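Local coordinates for protein CDP-4-keto-6-deoxy-D-glucose-3-dehydrase (Yersinia pseudotuberculosis, PDB 3BB8) that probably carries out the pyridoxal-phosphate-dependent C-3 dehydration of CDP-4-keto-6-deoxy-D-glucose, a step in making 3,6-dideoxysugars for lipopolysaccharide, at residues 360-365 against 431-436; 66-71 against 79-84. The protein carries 1 engineered substitution. All blocks are in the same frame, centred on the assembly; numbering follows the deposited sequence.

Contact 1 of 2, residues 360-365 against 431-436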
ATOM      1  N   ILE A 360      34.124   0.090   7.936  1.00 43.05           N
ATOM      2  CA  ILE A 360      33.842   1.440   8.424  1.00 43.23           C
ATOM      3  C   ILE A 360      34.833   2.435   7.818  1.00 43.20           C
ATOM      4  O   ILE A 360      34.444   3.531   7.395  1.00 41.47           O
ATOM      5  CB  ILE A 360      33.976   1.540   9.976  1.00 45.54           C
ATOM      6  CG1 ILE A 360      32.922   0.675  10.670  1.00 47.12           C
ATOM      7  CG2 ILE A 360      33.822   2.988  10.418  1.00 45.03           C
ATOM      8  CD1 ILE A 360      31.496   1.155  10.457  1.00 51.86           C
ATOM      9  N   ASP A 361      36.115   2.056   7.793  1.00 41.87           N
ATOM     10  CA  ASP A 361      37.151   2.931   7.241  1.00 42.41           C
ATOM     11  C   ASP A 361      36.913   3.153   5.755  1.00 40.75           C
ATOM     12  O   ASP A 361      36.890   4.291   5.280  1.00 42.05           O
ATOM     13  CB  ASP A 361      38.552   2.331   7.431  1.00 44.48           C
ATOM     14  CG  ASP A 361      38.891   2.075   8.888  1.00 48.62           C
ATOM     15  OD1 ASP A 361      38.579   2.946   9.732  1.00 49.74           O
ATOM     16  OD2 ASP A 361      39.479   1.007   9.188  1.00 49.78           O
ATOM     17  N   LEU A 362      36.734   2.054   5.029  1.00 38.59           N
ATOM     18  CA  LEU A 362      36.499   2.112   3.596  1.00 38.24           C
ATOM     19  C   LEU A 362      35.258   2.950   3.268  1.00 38.45           C
ATOM     20  O   LEU A 362      35.328   3.885   2.465  1.00 37.85           O
ATOM     21  CB  LEU A 362      36.371   0.689   3.036  1.00 36.60           C
ATOM     22  CG  LEU A 362      36.345   0.510   1.511  1.00 37.39           C
ATOM     23  CD1 LEU A 362      37.503   1.257   0.882  1.00 36.16           C
ATOM     24  CD2 LEU A 362      36.427  -0.978   1.164  1.00 35.74           C
ATOM     25  N   VAL A 363      34.125   2.635   3.896  1.00 39.24           N
ATOM     26  CA  VAL A 363      32.902   3.395   3.638  1.00 40.80           C
ATOM     27  C   VAL A 363      33.135   4.880   3.927  1.00 43.34           C
ATOM     28  O   VAL A 363      32.837   5.748   3.105  1.00 42.51           O
ATOM     29  CB  VAL A 363      31.724   2.896   4.513  1.00 39.23           C
ATOM     30  CG1 VAL A 363      30.552   3.853   4.399  1.00 38.47           C
ATOM     31  CG2 VAL A 363      31.307   1.503   4.078  1.00 38.00           C
ATOM     32  N   LYS A 364      33.681   5.163   5.102  1.00 46.78           N
ATOM     33  CA  LYS A 364      33.946   6.537   5.492  1.00 50.11           C
ATOM     34  C   LYS A 364      34.851   7.223   4.475  1.00 50.22           C
ATOM     35  O   LYS A 364      34.668   8.399   4.174  1.00 50.54           O
ATOM     36  CB  LYS A 364      34.592   6.571   6.874  1.00 54.03           C
ATOM     37  CG  LYS A 364      34.784   7.970   7.432  1.00 58.57           C
ATOM     38  CD  LYS A 364      35.356   7.909   8.841  1.00 63.29           C
ATOM     39  CE  LYS A 364      34.412   7.177   9.799  1.00 64.58           C
ATOM     40  NZ  LYS A 364      33.109   7.891   9.961  1.00 66.60           N
ATOM     41  N   PHE A 365      35.821   6.481   3.947  1.00 50.26           N
ATOM     42  CA  PHE A 365      36.751   7.030   2.961  1.00 50.53           C
ATOM     43  C   PHE A 365      36.022   7.338   1.656  1.00 49.62           C
ATOM     44  O   PHE A 365      36.124   8.444   1.118  1.00 49.44           O
ATOM     45  CB  PHE A 365      37.892   6.039   2.693  1.00 51.06           C
ATOM     46  CG  PHE A 365      38.861   6.499   1.639  1.00 52.23           C
ATOM     47  CD1 PHE A 365      39.828   7.457   1.931  1.00 53.07           C
ATOM     48  CD2 PHE A 365      38.798   5.982   0.348  1.00 52.60           C
ATOM     49  CE1 PHE A 365      40.724   7.894   0.951  1.00 53.37           C
ATOM     50  CE2 PHE A 365      39.688   6.413  -0.641  1.00 54.00           C
ATOM     51  CZ  PHE A 365      40.653   7.371  -0.337  1.00 53.31           C
ATOM     52  N   GLU A 431      43.617   4.334  -4.709  1.00 41.39           N
ATOM     53  CA  GLU A 431      44.221   5.296  -3.805  1.00 42.62           C
ATOM     54  C   GLU A 431      44.120   4.834  -2.356  1.00 44.43           C
ATOM     55  O   GLU A 431      45.002   5.110  -1.553  1.00 46.83           O
ATOM     56  CB  GLU A 431      43.526   6.647  -3.914  1.00 44.63           C
ATOM     57  CG  GLU A 431      44.114   7.686  -2.971  1.00 48.19           C
ATOM     58  CD  GLU A 431      43.325   8.980  -2.936  1.00 49.76           C
ATOM     59  OE1 GLU A 431      42.870   9.430  -4.008  1.00 51.32           O
ATOM     60  OE2 GLU A 431      43.176   9.556  -1.834  1.00 51.35           O
ATOM     61  N   PHE A 432      43.040   4.134  -2.024  1.00 43.94           N
ATOM     62  CA  PHE A 432      42.811   3.667  -0.662  1.00 43.71           C
ATOM     63  C   PHE A 432      43.784   2.576  -0.233  1.00 43.97           C
ATOM     64  O   PHE A 432      44.324   2.617   0.871  1.00 42.70           O
ATOM     65  CB  PHE A 432      41.372   3.141  -0.526  1.00 44.12           C
ATOM     66  CG  PHE A 432      41.027   2.644   0.855  1.00 41.97           C
ATOM     67  CD1 PHE A 432      40.659   3.531   1.858  1.00 42.77           C
ATOM     68  CD2 PHE A 432      41.082   1.285   1.152  1.00 42.00           C
ATOM     69  CE1 PHE A 432      40.348   3.076   3.140  1.00 41.85           C
ATOM     70  CE2 PHE A 432      40.776   0.821   2.428  1.00 41.76           C
ATOM     71  CZ  PHE A 432      40.407   1.721   3.424  1.00 42.13           C
ATOM     72  N   PHE A 433      43.990   1.594  -1.103  1.00 44.35           N
ATOM     73  CA  PHE A 433      44.873   0.482  -0.796  1.00 46.54           C
ATOM     74  C   PHE A 433      46.315   0.765  -1.209  1.00 48.00           C
ATOM     75  O   PHE A 433      47.153  -0.138  -1.225  1.00 47.59           O
ATOM     76  CB  PHE A 433      44.357  -0.796  -1.478  1.00 47.02           C
ATOM     77  CG  PHE A 433      43.040  -1.294  -0.927  1.00 47.47           C
ATOM     78  CD1 PHE A 433      42.929  -1.686   0.406  1.00 47.09           C
ATOM     79  CD2 PHE A 433      41.905  -1.352  -1.732  1.00 47.69           C
ATOM     80  CE1 PHE A 433      41.710  -2.123   0.931  1.00 47.28           C
ATOM     81  CE2 PHE A 433      40.679  -1.786  -1.220  1.00 47.00           C
ATOM     82  CZ  PHE A 433      40.580  -2.172   0.114  1.00 47.30           C
ATOM     83  N   GLY A 434      46.594   2.025  -1.535  1.00 48.49           N
ATOM     84  CA  GLY A 434      47.932   2.418  -1.943  1.00 50.80           C
ATOM     85  C   GLY A 434      48.445   1.740  -3.204  1.00 51.88           C
ATOM     86  O   GLY A 434      49.651   1.556  -3.372  1.00 52.82           O
ATOM     87  N   LEU A 435      47.533   1.371  -4.097  1.00 52.09           N
ATOM     88  CA  LEU A 435      47.908   0.717  -5.343  1.00 51.34           C
ATOM     89  C   LEU A 435      48.356   1.697  -6.425  1.00 50.46           C
ATOM     90  O   LEU A 435      48.841   1.289  -7.476  1.00 49.79           O
ATOM     91  CB  LEU A 435      46.747  -0.138  -5.850  1.00 51.34           C
ATOM     92  CG  LEU A 435      46.473  -1.377  -4.990  1.00 52.71           C
ATOM     93  CD1 LEU A 435      45.156  -2.029  -5.409  1.00 52.19           C
ATOM     94  CD2 LEU A 435      47.634  -2.359  -5.128  1.00 49.69           C
ATOM     95  N   ASN A 436      48.192   2.989  -6.170  1.00 50.70           N
ATOM     96  CA  ASN A 436      48.617   3.999  -7.133  1.00 53.26           C
ATOM     97  C   ASN A 436      50.124   4.214  -6.963  1.00 55.96           C
ATOM     98  O   ASN A 436      50.723   5.101  -7.579  1.00 56.64           O
ATOM     99  CB  ASN A 436      47.841   5.301  -6.915  1.00 51.86           C
ATOM    100  CG  ASN A 436      47.720   5.672  -5.450  1.00 53.72           C
ATOM    101  OD1 ASN A 436      47.542   4.806  -4.593  1.00 55.67           O
ATOM    102  ND2 ASN A 436      47.795   6.966  -5.157  1.00 53.97           N
TER
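Glu431 and Phe432 of helix 419-432 pack on Phe365 of helix 359-368. This is apolar helix-to-helix packing in the C-terminal part of an aspartate aminotransferase fold. No hydrogen bond joins the two segments. Glu431 reaches the rim of the Phe365 ring. Its OE2 lies in the ring plane, 3.7 Å from Phe365 CZ, and the carboxylate is turned 83° from the ring. The other oxygen, OE1, is held by a salt bridge to Lys428.

Phe432 comes next and buries the most surface against helix 359-368. Its CG is anti to the backbone N (chi1 -179°), and its ring meets both Leu362 and Phe365. Leu362 makes a CH-pi contact: its CD1 sits over the centre of one face of the Phe432 ring, 3.6 Å from the centroid. Phe365 approaches the ring obliquely, from the same side. Phe365 CG is also anti to its own N. The two Phe side chains slide past each other in opposite directions. Phe432 CD1 sits over one face of the Phe365 ring, offset toward the rim, and is 3.4 Å from Phe365 CD2. The ring planes meet obliquely at 52°, with centroids 5.1 Å apart. Val357 also touches Phe432.

Phe433 is where the chain leaves the helix. It turns one face to CD2 of Phe432, and its ring stacks with Phe330. Phe432 and Phe433 both belong to the benzamidine pocket, together with Phe330, Ser355 and Val357. Across the contact the Phe433 ring packs more loosely, with CZ 4.4 Å from Leu362 CD2.

Contact 2 of 2, residues 66-71 against 79-84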
ATOM      1  N   ALA A  66      -2.198  -0.717 -19.665  1.00 45.79           N
ATOM      2  CA  ALA A  66      -1.076  -0.737 -20.599  1.00 46.09           C
ATOM      3  C   ALA A  66       0.193  -1.260 -19.916  1.00 45.05           C
ATOM      4  O   ALA A  66       0.914  -2.092 -20.473  1.00 45.70           O
ATOM      5  CB  ALA A  66      -0.835   0.669 -21.156  1.00 44.03           C
ATOM      6  N   PHE A  67       0.451  -0.779 -18.702  1.00 45.40           N
ATOM      7  CA  PHE A  67       1.631  -1.200 -17.960  1.00 41.62           C
ATOM      8  C   PHE A  67       1.625  -2.684 -17.643  1.00 40.32           C
ATOM      9  O   PHE A  67       2.602  -3.378 -17.912  1.00 37.21           O
ATOM     10  CB  PHE A  67       1.778  -0.405 -16.652  1.00 42.70           C
ATOM     11  CG  PHE A  67       2.978  -0.815 -15.836  1.00 43.57           C
ATOM     12  CD1 PHE A  67       2.887  -1.853 -14.907  1.00 42.96           C
ATOM     13  CD2 PHE A  67       4.225  -0.234 -16.068  1.00 43.22           C
ATOM     14  CE1 PHE A  67       4.016  -2.313 -14.226  1.00 42.68           C
ATOM     15  CE2 PHE A  67       5.361  -0.689 -15.392  1.00 44.59           C
ATOM     16  CZ  PHE A  67       5.254  -1.732 -14.471  1.00 43.70           C
ATOM     17  N   GLU A  68       0.525  -3.177 -17.079  1.00 41.15           N
ATOM     18  CA  GLU A  68       0.458  -4.589 -16.720  1.00 43.52           C
ATOM     19  C   GLU A  68       0.618  -5.458 -17.949  1.00 44.68           C
ATOM     20  O   GLU A  68       1.173  -6.563 -17.882  1.00 43.20           O
ATOM     21  CB  GLU A  68      -0.861  -4.914 -16.013  1.00 44.24           C
ATOM     22  CG  GLU A  68      -1.054  -4.166 -14.698  1.00 46.51           C
ATOM     23  CD  GLU A  68      -2.355  -4.529 -13.993  1.00 47.37           C
ATOM     24  OE1 GLU A  68      -3.386  -4.705 -14.683  1.00 47.29           O
ATOM     25  OE2 GLU A  68      -2.350  -4.624 -12.747  1.00 46.23           O
ATOM     26  N   LYS A  69       0.137  -4.942 -19.077  1.00 46.94           N
ATOM     27  CA  LYS A  69       0.220  -5.661 -20.340  1.00 48.41           C
ATOM     28  C   LYS A  69       1.653  -5.715 -20.850  1.00 45.76           C
ATOM     29  O   LYS A  69       2.175  -6.789 -21.126  1.00 45.06           O
ATOM     30  CB  LYS A  69      -0.664  -4.989 -21.394  1.00 52.30           C
ATOM     31  CG  LYS A  69      -0.699  -5.713 -22.737  1.00 55.24           C
ATOM     32  CD  LYS A  69      -1.419  -4.873 -23.786  1.00 59.25           C
ATOM     33  CE  LYS A  69      -1.523  -5.592 -25.125  1.00 59.95           C
ATOM     34  NZ  LYS A  69      -2.114  -4.692 -26.154  1.00 61.65           N
ATOM     35  N   LYS A  70       2.291  -4.557 -20.967  1.00 45.78           N
ATOM     36  CA  LYS A  70       3.659  -4.528 -21.472  1.00 47.91           C
ATOM     37  C   LYS A  70       4.655  -5.261 -20.571  1.00 47.00           C
ATOM     38  O   LYS A  70       5.623  -5.839 -21.064  1.00 47.61           O
ATOM     39  CB  LYS A  70       4.131  -3.086 -21.697  1.00 49.24           C
ATOM     40  CG  LYS A  70       5.348  -3.012 -22.628  1.00 55.08           C
ATOM     41  CD  LYS A  70       5.977  -1.621 -22.696  1.00 57.56           C
ATOM     42  CE  LYS A  70       5.084  -0.603 -23.386  1.00 59.47           C
ATOM     43  NZ  LYS A  70       5.710   0.755 -23.392  1.00 59.29           N
ATOM     44  N   LEU A  71       4.428  -5.240 -19.258  1.00 46.22           N
ATOM     45  CA  LEU A  71       5.334  -5.927 -18.343  1.00 44.16           C
ATOM     46  C   LEU A  71       5.151  -7.423 -18.523  1.00 43.29           C
ATOM     47  O   LEU A  71       6.122  -8.182 -18.526  1.00 40.85           O
ATOM     48  CB  LEU A  71       5.060  -5.540 -16.880  1.00 41.72           C
ATOM     49  CG  LEU A  71       5.980  -6.218 -15.849  1.00 42.39           C
ATOM     50  CD1 LEU A  71       7.435  -5.806 -16.110  1.00 41.62           C
ATOM     51  CD2 LEU A  71       5.564  -5.842 -14.424  1.00 39.25           C
ATOM     52  N   TYR A  79      -0.280 -13.083 -16.439  1.00 45.36           N
ATOM     53  CA  TYR A  79      -0.861 -12.289 -15.366  1.00 46.02           C
ATOM     54  C   TYR A  79       0.096 -11.408 -14.572  1.00 45.00           C
ATOM     55  O   TYR A  79       1.062 -11.881 -13.970  1.00 45.36           O
ATOM     56  CB  TYR A  79      -1.608 -13.218 -14.423  1.00 48.83           C
ATOM     57  CG  TYR A  79      -2.529 -14.147 -15.167  1.00 52.11           C
ATOM     58  CD1 TYR A  79      -3.581 -13.642 -15.934  1.00 54.00           C
ATOM     59  CD2 TYR A  79      -2.331 -15.528 -15.141  1.00 53.25           C
ATOM     60  CE1 TYR A  79      -4.416 -14.488 -16.663  1.00 55.99           C
ATOM     61  CE2 TYR A  79      -3.163 -16.387 -15.867  1.00 56.44           C
ATOM     62  CZ  TYR A  79      -4.202 -15.858 -16.627  1.00 57.23           C
ATOM     63  OH  TYR A  79      -5.022 -16.694 -17.354  1.00 59.34           O
ATOM     64  N   VAL A  80      -0.198 -10.114 -14.576  1.00 43.25           N
ATOM     65  CA  VAL A  80       0.596  -9.126 -13.866  1.00 40.59           C
ATOM     66  C   VAL A  80      -0.349  -8.188 -13.122  1.00 39.72           C
ATOM     67  O   VAL A  80      -1.232  -7.586 -13.719  1.00 37.08           O
ATOM     68  CB  VAL A  80       1.462  -8.296 -14.844  1.00 42.18           C
ATOM     69  CG1 VAL A  80       2.092  -7.107 -14.115  1.00 38.83           C
ATOM     70  CG2 VAL A  80       2.544  -9.184 -15.465  1.00 40.44           C
ATOM     71  N   LEU A  81      -0.156  -8.075 -11.812  1.00 38.73           N
ATOM     72  CA  LEU A  81      -0.982  -7.207 -10.982  1.00 34.37           C
ATOM     73  C   LEU A  81      -0.115  -6.142 -10.316  1.00 32.35           C
ATOM     74  O   LEU A  81       0.886  -6.473  -9.675  1.00 28.77           O
ATOM     75  CB  LEU A  81      -1.671  -8.030  -9.892  1.00 34.29           C
ATOM     76  CG  LEU A  81      -2.752  -9.029 -10.293  1.00 34.60           C
ATOM     77  CD1 LEU A  81      -3.146  -9.861  -9.079  1.00 32.89           C
ATOM     78  CD2 LEU A  81      -3.958  -8.273 -10.850  1.00 31.57           C
ATOM     79  N   THR A  82      -0.489  -4.874 -10.456  1.00 27.76           N
ATOM     80  CA  THR A  82       0.284  -3.834  -9.814  1.00 27.96           C
ATOM     81  C   THR A  82      -0.148  -3.674  -8.366  1.00 28.86           C
ATOM     82  O   THR A  82      -1.280  -4.007  -7.998  1.00 29.52           O
ATOM     83  CB  THR A  82       0.147  -2.475 -10.525  1.00 27.98           C
ATOM     84  OG1 THR A  82      -1.236  -2.101 -10.606  1.00 28.01           O
ATOM     85  CG2 THR A  82       0.760  -2.549 -11.923  1.00 26.58           C
ATOM     86  N   THR A  83       0.766  -3.173  -7.542  1.00 28.52           N
ATOM     87  CA  THR A  83       0.485  -2.953  -6.128  1.00 26.78           C
ATOM     88  C   THR A  83       1.320  -1.768  -5.618  1.00 26.64           C
ATOM     89  O   THR A  83       2.102  -1.202  -6.375  1.00 27.51           O
ATOM     90  CB  THR A  83       0.742  -4.242  -5.319  1.00 25.40           C
ATOM     91  OG1 THR A  83       0.390  -4.022  -3.952  1.00 28.16           O
ATOM     92  CG2 THR A  83       2.185  -4.674  -5.432  1.00 22.51           C
ATOM     93  N   THR A  84       1.162  -1.393  -4.348  1.00 26.12           N
ATOM     94  CA  THR A  84       1.843  -0.210  -3.807  1.00 24.00           C
ATOM     95  C   THR A  84       3.369  -0.192  -3.736  1.00 23.23           C
ATOM     96  O   THR A  84       3.971   0.877  -3.752  1.00 23.06           O
ATOM     97  CB  THR A  84       1.352   0.123  -2.392  1.00 27.33           C
ATOM     98  OG1 THR A  84       2.108  -0.642  -1.446  1.00 23.25           O
ATOM     99  CG2 THR A  84      -0.145  -0.206  -2.243  1.00 26.79           C
TER
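Glu68 of helix 62-75 crosses Thr82 of strand 79-83 at about a right angle and takes a hydrogen bond from its backbone. Glu68 CG is anti to the carbonyl carbon (chi1 -62°), and the chain runs extended beyond it. Thr82 N donates to Glu68 OE2 at 3.0 Å, with an N-H...O angle of 152°. OE2 uses its anti lone pair, the one away from OE1. The carboxylate also lies close to the Val80 carbonyl. Glu68 OE2 and Val80 O are both acceptors, 3.3 Å apart, so this pair is not a bond. A long, weak ion pair with Arg245 may ease the charge on OE2.

Thr82 CG2 meets two side chains. It touches Glu68 CG at 3.7 Å. It also meets the Phe67 ring obliquely, 3.7 Å from Phe67 CD1. Thr82 OG1 is hydrogen-bonded to Asn64, earlier on the same helix.

Leu71 and Val80 also cross at about a right angle. The methyl Leu71 CD2 packs on Val80 CG1 at 3.7 Å. Val80 CB rests 3.5 Å from the backbone oxygen of Glu68, which brings the strand close to the helix backbone.

The helix and strand axes approach to 7.7 Å and are inclined at 137°. This is a helix followed by the next strand in the aminotransferase fold, running roughly antiparallel to it. Helix 293-323 packs on Ala66, Phe67 and Lys70. Helix 235-245 touches Tyr79 and Leu81. Strand 79-83 is bonded antiparallel to strand 228-232 in the large mixed sheet, and Thr83 packs on helix 86-96.

How the contacts relate
Contacts 1 and 2 lie on opposite sides of the chain's centre. Their centres are 43 Å apart, and their nearest atoms are separated by about 28 Å, so they do not touch. Contact 2 closes in sequence before contact 1 opens. Contact 2 is buried and nearer the cofactor: the Thr82 side chain is about 12 Å from bound pyridoxal phosphate. Strand 79-83 leads on to Gly86 and Ser87, which bind the cofactor. Contact 1 is a surface contact away from the cofactor site. Its ligand is benzamidine, about 4 Å from the Phe433 side chain and probably from the crystallisation liquor.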